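Local coordinates for predicted protein (Acinetobacter sp. RUH2624, PDB 4MEA) that probably acts as a secreted virulence factor of the Cif family, an alpha/beta hydrolase that opens epoxides by hydrolysis, at residues A[15-18]-A[19-23]; A[197-200]-A[201-204]; A[204-207]-A[208-212]; A[226-229]-A[230-233]. All blocks are in the same frame, centred on the assembly; numbering follows the deposited sequence.

Contact 1: residues A[15-18]-A[19-23]; sequences VSQQ and MFNKV
Q17 and N21 meet one turn apart on helix 13-25, joined by a hydrogen bond between their side-chain amides. From CB the Q17 chain sets out with CG anti to the backbone N (chi1 -176°) and then bends at chi2, which turns the amide along the helix toward N21. Its CD lies 4.1 Å from F20 CD2. The amide oxygen OE1 comes to the edge of the F20 ring, in the ring plane and 3.7 Å from F20 CD2, a polar contact with the positive rim of the aromatic. The amide and ring planes stand 75° apart. At the tip, Q17 NE2 donates to N21 OD1 at 2.8 Å; the acceptor lies in the Q17 amide plane, whereas the donor sits above the carbonyl plane of N21. The same pair is joined through the backbone, where N21 N donates to Q17 O. Beneath F20, the carbonyl oxygen S16 O covers one face of the ring, offset toward its rim, while accepting the bond from F20 N at 2.9 Å. Q18, N21 and K22 are exposed, whereas S16, F20 and V23 are buried. On the buried side S16 OG is hydrogen-bonded to N201 ND2, M19 and F20 lie against N201 of helix 200-211, and M19, F20 and V23 pack on helix 220-227.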
loop_
_atom_site.group_PDB
_atom_site.type_symbol
_atom_site.label_atom_id
_atom_site.label_comp_id
_atom_site.label_asym_id
_atom_site.label_seq_id
_atom_site.Cartn_x
_atom_site.Cartn_y
_atom_site.Cartn_z
ATOM N N VAL A 15 -12.850 23.513 -2.402
ATOM C CA VAL A 15 -11.917 24.550 -2.836
ATOM C C VAL A 15 -10.981 23.988 -3.920
ATOM O O VAL A 15 -10.777 24.611 -4.969
ATOM C CB VAL A 15 -11.132 25.138 -1.631
ATOM C CG1 VAL A 15 -9.987 26.013 -2.094
ATOM C CG2 VAL A 15 -12.074 25.914 -0.704
ATOM N N SER A 16 -10.443 22.793 -3.688
ATOM C CA SER A 16 -9.650 22.114 -4.715
ATOM C C SER A 16 -10.413 21.931 -6.033
ATOM O O SER A 16 -9.851 22.114 -7.111
ATOM C CB SER A 16 -9.166 20.754 -4.210
ATOM O OG SER A 16 -8.270 20.920 -3.129
ATOM N N GLN A 17 -11.686 21.553 -5.948
ATOM C CA GLN A 17 -12.487 21.345 -7.151
ATOM C C GLN A 17 -12.590 22.639 -7.983
ATOM O O GLN A 17 -12.581 22.596 -9.217
ATOM C CB GLN A 17 -13.878 20.813 -6.793
ATOM C CG GLN A 17 -14.754 20.467 -8.010
ATOM C CD GLN A 17 -14.079 19.482 -8.953
ATOM O OE1 GLN A 17 -13.658 18.403 -8.544
ATOM N NE2 GLN A 17 -13.963 19.859 -10.221
ATOM N N GLN A 18 -12.668 23.783 -7.308
ATOM C CA GLN A 18 -12.702 25.081 -7.994
ATOM C C GLN A 18 -11.371 25.360 -8.694
ATOM O O GLN A 18 -11.339 25.942 -9.780
ATOM C CB GLN A 18 -13.039 26.216 -7.016
ATOM C CG GLN A 18 -14.428 26.135 -6.399
ATOM C CD GLN A 18 -14.556 26.982 -5.140
ATOM O OE1 GLN A 18 -13.772 27.906 -4.911
ATOM N NE2 GLN A 18 -15.542 26.659 -4.307
ATOM N N MET A 19 -10.273 24.948 -8.066
ATOM C CA MET A 19 -8.962 24.979 -8.717
ATOM C C MET A 19 -8.982 24.148 -10.008
ATOM O O MET A 19 -8.531 24.610 -11.059
ATOM C CB MET A 19 -7.859 24.458 -7.776
ATOM C CG MET A 19 -7.673 25.269 -6.492
ATOM S SD MET A 19 -6.320 24.652 -5.430
ATOM C CE MET A 19 -4.878 25.345 -6.245
ATOM N N PHE A 20 -9.503 22.924 -9.921
ATOM C CA PHE A 20 -9.577 22.033 -11.076
ATOM C C PHE A 20 -10.438 22.664 -12.172
ATOM O O PHE A 20 -10.093 22.607 -13.352
ATOM C CB PHE A 20 -10.166 20.662 -10.699
ATOM C CG PHE A 20 -9.389 19.917 -9.632
ATOM C CD1 PHE A 20 -8.031 20.126 -9.457
ATOM C CD2 PHE A 20 -10.035 19.002 -8.803
ATOM C CE1 PHE A 20 -7.321 19.432 -8.482
ATOM C CE2 PHE A 20 -9.332 18.302 -7.813
ATOM C CZ PHE A 20 -7.975 18.520 -7.656
ATOM N N ASN A 21 -11.562 23.256 -11.779
ATOM C CA ASN A 21 -12.471 23.887 -12.736
ATOM C C ASN A 21 -11.821 25.056 -13.450
ATOM O O ASN A 21 -12.069 25.294 -14.636
ATOM C CB ASN A 21 -13.732 24.392 -12.045
ATOM C CG ASN A 21 -14.604 23.278 -11.525
ATOM O OD1 ASN A 21 -14.439 22.113 -11.886
ATOM N ND2 ASN A 21 -15.558 23.638 -10.675
ATOM N N LYS A 22 -11.013 25.807 -12.708
ATOM C CA LYS A 22 -10.274 26.925 -13.272
ATOM C C LYS A 22 -9.227 26.453 -14.281
ATOM O O LYS A 22 -9.031 27.079 -15.329
ATOM C CB LYS A 22 -9.610 27.742 -12.159
ATOM C CG LYS A 22 -8.681 28.843 -12.651
ATOM C CD LYS A 22 -8.026 29.581 -11.490
ATOM C CE LYS A 22 -7.057 30.647 -11.978
ATOM N NZ LYS A 22 -6.385 31.334 -10.838
ATOM N N VAL A 23 -8.546 25.354 -13.962
ATOM C CA VAL A 23 -7.572 24.780 -14.885
ATOM C C VAL A 23 -8.264 24.449 -16.202
ATOM O O VAL A 23 -7.798 24.824 -17.284
ATOM C CB VAL A 23 -6.900 23.509 -14.297
ATOM C CG1 VAL A 23 -6.173 22.735 -15.383
ATOM C CG2 VAL A 23 -5.938 23.884 -13.147
#

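Contact 2: residues A[197-200]-A[201-204]; sequences ANDP and NLFF
P200 O sits at the edge of the F204 ring, in the ring plane and 3.4 Å from F204 CD2, while F203 CD2 lies over the centre of one face. The carboxylate of D199 is the other flat group, met from above its plane by L202 N. These contacts form the N-terminal turn of helix 200-211, with D199 as N-cap residue, in the helical insertion between strands 151-157 and 267-272 that probably forms the cap domain, as in other alpha/beta hydrolases. D199 OD1 accepts from L202 N at 3.1 Å, 63° out of the carboxylate plane, so the cap takes up an amide that the first turn has no preceding carbonyl to satisfy. With CG anti to the backbone N (chi1 -165°), the D199 side chain swings over the start of the helix and crosses that of L202 at about a right angle; D199 CG comes within 3.3 Å of L202 CB. P200 follows the cap, a place where the missing N-H of proline costs no helical bond. Its carbonyl takes the bond from F204 N at 2.9 Å, nearly along the C=O axis, whereas the bond from F203 N to D199 O is weak. L202 and F203 pack on K194 and Q195 of the second subunit. A water completes the cap, donating to D199 OD1 at 2.6 Å and accepting from N201 N at 2.7 Å.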
loop_
_atom_site.group_PDB
_atom_site.type_symbol
_atom_site.label_atom_id
_atom_site.label_comp_id
_atom_site.label_asym_id
_atom_site.label_seq_id
_atom_site.Cartn_x
_atom_site.Cartn_y
_atom_site.Cartn_z
ATOM N N ALA A 197 -10.972 9.752 -5.240
ATOM C CA ALA A 197 -11.975 10.627 -5.854
ATOM C C ALA A 197 -12.568 11.598 -4.839
ATOM O O ALA A 197 -12.988 12.702 -5.198
ATOM C CB ALA A 197 -13.100 9.808 -6.535
ATOM N N ASN A 198 -12.614 11.193 -3.572
ATOM C CA ASN A 198 -13.149 12.080 -2.539
ATOM C C ASN A 198 -12.299 13.331 -2.323
ATOM O O ASN A 198 -12.820 14.400 -1.989
ATOM C CB ASN A 198 -13.363 11.343 -1.209
ATOM C CG ASN A 198 -13.814 12.281 -0.095
ATOM O OD1 ASN A 198 -13.001 12.770 0.700
ATOM N ND2 ASN A 198 -15.117 12.549 -0.042
ATOM N N ASP A 199 -10.989 13.200 -2.499
ATOM C CA ASP A 199 -10.092 14.348 -2.346
ATOM C C ASP A 199 -8.811 14.098 -3.131
ATOM O O ASP A 199 -7.797 13.712 -2.558
ATOM C CB ASP A 199 -9.774 14.586 -0.866
ATOM C CG ASP A 199 -9.155 15.953 -0.608
ATOM O OD1 ASP A 199 -8.653 16.581 -1.563
ATOM O OD2 ASP A 199 -9.159 16.392 0.563
ATOM N N PRO A 200 -8.863 14.291 -4.461
ATOM C CA PRO A 200 -7.690 14.010 -5.303
ATOM C C PRO A 200 -6.519 14.932 -4.976
ATOM O O PRO A 200 -5.375 14.493 -5.017
ATOM C CB PRO A 200 -8.196 14.282 -6.727
ATOM C CG PRO A 200 -9.699 14.156 -6.637
ATOM C CD PRO A 200 -10.050 14.657 -5.256
ATOM N N ASN A 201 -6.796 16.195 -4.670
ATOM C CA ASN A 201 -5.718 17.126 -4.331
ATOM C C ASN A 201 -4.918 16.652 -3.107
ATOM O O ASN A 201 -3.686 16.737 -3.085
ATOM C CB ASN A 201 -6.262 18.550 -4.125
ATOM C CG ASN A 201 -5.201 19.618 -4.341
ATOM O OD1 ASN A 201 -4.094 19.322 -4.789
ATOM N ND2 ASN A 201 -5.534 20.863 -4.020
ATOM N N LEU A 202 -5.618 16.136 -2.103
ATOM C CA LEU A 202 -4.966 15.636 -0.894
ATOM C C LEU A 202 -4.027 14.483 -1.220
ATOM O O LEU A 202 -2.841 14.514 -0.862
ATOM C CB LEU A 202 -6.013 15.187 0.143
ATOM C CG LEU A 202 -5.526 14.411 1.373
ATOM C CD1 LEU A 202 -4.588 15.274 2.214
ATOM C CD2 LEU A 202 -6.714 13.934 2.217
ATOM N N PHE A 203 -4.549 13.460 -1.892
ATOM C CA PHE A 203 -3.726 12.291 -2.207
ATOM C C PHE A 203 -2.548 12.606 -3.125
ATOM O O PHE A 203 -1.406 12.260 -2.816
ATOM C CB PHE A 203 -4.535 11.135 -2.820
ATOM C CG PHE A 203 -3.678 9.923 -3.140
ATOM C CD1 PHE A 203 -3.398 8.983 -2.159
ATOM C CD2 PHE A 203 -3.108 9.760 -4.401
ATOM C CE1 PHE A 203 -2.592 7.890 -2.427
ATOM C CE2 PHE A 203 -2.303 8.661 -4.681
ATOM C CZ PHE A 203 -2.046 7.724 -3.692
ATOM N N PHE A 204 -2.826 13.231 -4.267
ATOM C CA PHE A 204 -1.776 13.491 -5.249
ATOM C C PHE A 204 -0.748 14.540 -4.820
ATOM O O PHE A 204 0.434 14.419 -5.158
ATOM C CB PHE A 204 -2.379 13.854 -6.608
ATOM C CG PHE A 204 -2.903 12.664 -7.378
ATOM C CD1 PHE A 204 -2.031 11.827 -8.067
ATOM C CD2 PHE A 204 -4.258 12.387 -7.414
ATOM C CE1 PHE A 204 -2.507 10.721 -8.782
ATOM C CE2 PHE A 204 -4.744 11.289 -8.131
ATOM C CZ PHE A 204 -3.869 10.462 -8.817
HETATM O O HOH W 1 -9.143 17.450 -3.997
#

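Contact 3: residues A[204-207]-A[208-212]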
loop_
_atom_site.group_PDB
_atom_site.type_symbol
_atom_site.label_atom_id
_atom_site.label_comp_id
_atom_site.label_asym_id
_atom_site.label_seq_id
_atom_site.Cartn_x
_atom_site.Cartn_y
_atom_site.Cartn_z
ATOM N N PHE A 204 -2.826 13.231 -4.267
ATOM C CA PHE A 204 -1.776 13.491 -5.249
ATOM C C PHE A 204 -0.748 14.540 -4.820
ATOM O O PHE A 204 0.434 14.419 -5.158
ATOM C CB PHE A 204 -2.379 13.854 -6.608
ATOM C CG PHE A 204 -2.903 12.664 -7.378
ATOM C CD1 PHE A 204 -2.031 11.827 -8.067
ATOM C CD2 PHE A 204 -4.258 12.387 -7.414
ATOM C CE1 PHE A 204 -2.507 10.721 -8.782
ATOM C CE2 PHE A 204 -4.744 11.289 -8.131
ATOM C CZ PHE A 204 -3.869 10.462 -8.817
ATOM N N SER A 205 -1.177 15.577 -4.103
ATOM C CA SER A 205 -0.208 16.549 -3.593
ATOM C C SER A 205 0.868 15.825 -2.781
ATOM O O SER A 205 2.067 16.063 -2.959
ATOM C CB SER A 205 -0.880 17.635 -2.745
ATOM O OG SER A 205 -1.583 18.564 -3.561
ATOM N N TYR A 206 0.433 14.938 -1.893
ATOM C CA TYR A 206 1.367 14.199 -1.048
ATOM C C TYR A 206 2.153 13.170 -1.873
ATOM O O TYR A 206 3.382 13.102 -1.800
ATOM C CB TYR A 206 0.638 13.527 0.129
ATOM C CG TYR A 206 1.602 12.928 1.124
ATOM C CD1 TYR A 206 2.159 13.708 2.131
ATOM C CD2 TYR A 206 1.984 11.593 1.030
ATOM C CE1 TYR A 206 3.062 13.172 3.027
ATOM C CE2 TYR A 206 2.881 11.049 1.917
ATOM C CZ TYR A 206 3.419 11.843 2.913
ATOM O OH TYR A 206 4.319 11.289 3.798
ATOM N N PHE A 207 1.441 12.384 -2.674
ATOM C CA PHE A 207 2.064 11.377 -3.534
ATOM C C PHE A 207 3.122 11.980 -4.477
ATOM O O PHE A 207 4.262 11.508 -4.533
ATOM C CB PHE A 207 0.977 10.668 -4.356
ATOM C CG PHE A 207 1.488 9.546 -5.219
ATOM C CD1 PHE A 207 1.473 8.236 -4.761
ATOM C CD2 PHE A 207 1.955 9.799 -6.503
ATOM C CE1 PHE A 207 1.936 7.195 -5.566
ATOM C CE2 PHE A 207 2.414 8.775 -7.319
ATOM C CZ PHE A 207 2.408 7.466 -6.850
ATOM N N ILE A 208 2.742 13.021 -5.218
ATOM C CA ILE A 208 3.668 13.669 -6.160
ATOM C C ILE A 208 4.897 14.278 -5.453
ATOM O O ILE A 208 6.035 14.065 -5.879
ATOM C CB ILE A 208 2.947 14.746 -7.020
ATOM C CG1 ILE A 208 1.991 14.086 -8.018
ATOM C CG2 ILE A 208 3.951 15.632 -7.749
ATOM C CD1 ILE A 208 1.023 15.077 -8.662
ATOM N N LYS A 209 4.678 15.031 -4.379
ATOM C CA LYS A 209 5.814 15.599 -3.645
ATOM C C LYS A 209 6.733 14.508 -3.061
ATOM O O LYS A 209 7.952 14.649 -3.083
ATOM C CB LYS A 209 5.352 16.571 -2.564
ATOM C CG LYS A 209 5.091 17.980 -3.079
ATOM C CD LYS A 209 4.689 18.872 -1.931
ATOM C CE LYS A 209 4.689 20.327 -2.321
ATOM N NZ LYS A 209 4.298 21.154 -1.150
ATOM N N THR A 210 6.149 13.412 -2.579
ATOM C CA THR A 210 6.932 12.310 -2.012
ATOM C C THR A 210 7.953 11.759 -2.997
ATOM O O THR A 210 9.102 11.501 -2.646
ATOM C CB THR A 210 6.012 11.143 -1.547
ATOM O OG1 THR A 210 5.305 11.545 -0.372
ATOM C CG2 THR A 210 6.836 9.898 -1.207
ATOM N N TYR A 211 7.525 11.578 -4.237
ATOM C CA TYR A 211 8.428 10.957 -5.189
ATOM C C TYR A 211 9.278 11.984 -5.934
ATOM O O TYR A 211 10.166 11.615 -6.701
ATOM C CB TYR A 211 7.676 9.977 -6.091
ATOM C CG TYR A 211 6.904 8.975 -5.259
ATOM C CD1 TYR A 211 7.563 7.986 -4.537
ATOM C CD2 TYR A 211 5.527 9.046 -5.157
ATOM C CE1 TYR A 211 6.862 7.080 -3.755
ATOM C CE2 TYR A 211 4.819 8.148 -4.377
ATOM C CZ TYR A 211 5.488 7.174 -3.683
ATOM O OH TYR A 211 4.773 6.288 -2.922
ATOM N N ALA A 212 9.059 13.266 -5.638
ATOM C CA ALA A 212 9.936 14.323 -6.146
ATOM C C ALA A 212 11.250 14.422 -5.356
ATOM O O ALA A 212 11.283 14.205 -4.144
ATOM C CB ALA A 212 9.225 15.663 -6.138
#
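Y206 O is gripped twice by T210, once by the backbone N and once by OG1, each at 2.9 Å. Both bonds belong to the last turns of helix 200-211, where a threonine hydroxyl folds back to the carbonyl four residues earlier and shares it with the main-chain i to i+4 bond. The two donors reach Y206 O from opposite faces of its plane, with OG1 tilted well above it. The torsion of T210 explains this: OG1 stands anti to the carbonyl carbon (chi1 -72°), directed back along the helix. The same hydroxyl oxygen lies over one face of the Y206 ring, offset toward the rim and 3.4 Å from Y206 CE2. Y211 is modelled in two conformers. In the one considered here, T210 CG2, the other branch, covers the centre of one face of the Y211 ring, and F207 and Y211 form an edge-to-face aromatic pair, with the edge of Y211 directed at the face of F207. In that conformer their centroids are 4.5 Å apart and their planes at 64°. Y206, F207, T210 and Y211 face the second subunit, whose F188 meets the Y206 ring edge-to-face and also packs on the other three. Within the chain F67 lies edge-to-face with F207, and W306 NE1 donates to I208 O. Earlier in the helix I208 N bonds to F204 O at 2.7 Å, and I208 CD1 reaches F204 CB at 4.2 Å.

Contact 4: residues A[226-229]-A[230-233]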
loop_
_atom_site.group_PDB
_atom_site.type_symbol
_atom_site.label_atom_id
_atom_site.label_comp_id
_atom_site.label_asym_id
_atom_site.label_seq_id
_atom_site.Cartn_x
_atom_site.Cartn_y
_atom_site.Cartn_z
ATOM N N LEU A 226 -1.568 19.298 -12.582
ATOM C CA LEU A 226 -1.217 17.881 -12.666
ATOM C C LEU A 226 -2.335 16.961 -12.174
ATOM O O LEU A 226 -2.474 15.830 -12.643
ATOM C CB LEU A 226 0.065 17.595 -11.875
ATOM C CG LEU A 226 1.298 18.271 -12.472
ATOM C CD1 LEU A 226 2.513 18.093 -11.576
ATOM C CD2 LEU A 226 1.550 17.697 -13.860
ATOM N N ILE A 227 -3.133 17.446 -11.231
ATOM C CA ILE A 227 -4.129 16.601 -10.580
ATOM C C ILE A 227 -5.500 16.651 -11.255
ATOM O O ILE A 227 -6.236 15.661 -11.256
ATOM C CB ILE A 227 -4.224 16.921 -9.075
ATOM C CG1 ILE A 227 -2.868 16.633 -8.419
ATOM C CG2 ILE A 227 -5.336 16.105 -8.427
ATOM C CD1 ILE A 227 -2.718 17.148 -6.980
ATOM N N GLU A 228 -5.832 17.794 -11.854
ATOM C CA GLU A 228 -7.100 17.927 -12.566
ATOM C C GLU A 228 -7.385 16.752 -13.504
ATOM O O GLU A 228 -8.537 16.307 -13.597
ATOM C CB GLU A 228 -7.184 19.269 -13.318
ATOM C CG GLU A 228 -8.500 19.488 -14.077
ATOM C CD GLU A 228 -8.460 18.994 -15.515
ATOM O OE1 GLU A 228 -7.359 18.678 -16.020
ATOM O OE2 GLU A 228 -9.541 18.929 -16.149
ATOM N N PRO A 229 -6.349 16.234 -14.198
ATOM C CA PRO A 229 -6.616 15.123 -15.125
ATOM C C PRO A 229 -6.973 13.815 -14.417
ATOM O O PRO A 229 -7.452 12.878 -15.063
ATOM C CB PRO A 229 -5.291 14.969 -15.886
ATOM C CG PRO A 229 -4.622 16.303 -15.756
ATOM C CD PRO A 229 -4.982 16.758 -14.362
ATOM N N TYR A 230 -6.758 13.769 -13.103
ATOM C CA TYR A 230 -7.004 12.563 -12.302
ATOM C C TYR A 230 -8.041 12.843 -11.210
ATOM O O TYR A 230 -7.994 12.258 -10.127
ATOM C CB TYR A 230 -5.694 12.080 -11.656
ATOM C CG TYR A 230 -4.726 11.486 -12.647
ATOM C CD1 TYR A 230 -4.737 10.118 -12.927
ATOM C CD2 TYR A 230 -3.810 12.292 -13.324
ATOM C CE1 TYR A 230 -3.862 9.566 -13.854
ATOM C CE2 TYR A 230 -2.930 11.750 -14.253
ATOM C CZ TYR A 230 -2.957 10.395 -14.513
ATOM O OH TYR A 230 -2.084 9.859 -15.432
ATOM N N SER A 231 -8.980 13.740 -11.498
ATOM C CA SER A 231 -9.859 14.250 -10.455
ATOM C C SER A 231 -11.258 13.642 -10.469
ATOM O O SER A 231 -12.108 14.050 -9.678
ATOM C CB SER A 231 -9.946 15.776 -10.530
ATOM O OG SER A 231 -10.495 16.200 -11.777
ATOM N N THR A 232 -11.501 12.678 -11.356
ATOM C CA THR A 232 -12.802 12.018 -11.431
ATOM C C THR A 232 -12.678 10.499 -11.331
ATOM O O THR A 232 -11.629 9.936 -11.663
ATOM C CB THR A 232 -13.548 12.398 -12.735
ATOM O OG1 THR A 232 -12.686 12.178 -13.854
ATOM C CG2 THR A 232 -13.940 13.875 -12.717
ATOM N N ARG A 233 -13.745 9.839 -10.872
ATOM C CA ARG A 233 -13.742 8.378 -10.746
ATOM C C ARG A 233 -13.388 7.674 -12.055
ATOM O O ARG A 233 -12.688 6.653 -12.051
ATOM C CB ARG A 233 -15.100 7.847 -10.258
ATOM C CG ARG A 233 -15.632 8.443 -8.965
ATOM C CD ARG A 233 -15.604 7.473 -7.790
ATOM N NE ARG A 233 -15.932 6.076 -8.100
ATOM C CZ ARG A 233 -17.039 5.441 -7.708
ATOM N NH1 ARG A 233 -17.969 6.070 -7.008
ATOM N NH2 ARG A 233 -17.218 4.163 -8.016
#
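A short 3-10 turn follows helix 220-227 and leads into the loop before helix 233-244; across it Y230 and S231 return to I227 and E228. Y230 N donates to I227 O at 2.7 Å, an i to i+3 bond that arrives from above the carbonyl plane, 46° out of it. One residue on, E228 O receives S231 twice: a short bond from OG at 2.7 Å and a weak one from the backbone N at 3.3 Å. The hydroxyl reaches it because S231 OG is held between its own backbone N and carbonyl carbon (chi1 62°), which folds it back over the turn. P229, between these acceptors and donors, has no N-H to give, and its CB lies 4.0 Å from Y230 CD2. The Y230 ring also has L226 O at its edge, near the ring plane and 3.8 Å from Y230 CD2. Its hydroxyl extends beyond the turn to bond with S69 O, while the carboxylate of E228 is held by Y31 and Q30. The polar ends of Y230 and E228 are thus tied to residues beyond the turn, whereas S231 OG bonds within it. I227 packs on P200, N201, F204 and S205 of helix 200-211, where the F204 ring also meets that of Y230; on helix 13-25, F20 lies against I227, E228 and S231.

How the contacts relate
The four contacts cluster around helices 13-25, 200-211 and 220-227 and the turns at their ends. Contacts 2 and 3 share F204 and follow one another on helix 200-211, their centres about 11 Å apart, and both touch the second subunit. Contact 4 is about 8 Å from contact 2, centre to centre, with I227 CD1 3.3 Å from F204 CB. Contact 1 touches contact 2 where S16 OG and N201 ND2 are 2.9 Å apart, and it touches contact 4 where F20 CZ lies 3.7 Å from I227 CG2. Contacts 1 and 3 do not touch, their nearest atoms being about 7 Å apart. I227 thus connects the N-terminal helix 13-25 with helix 200-211.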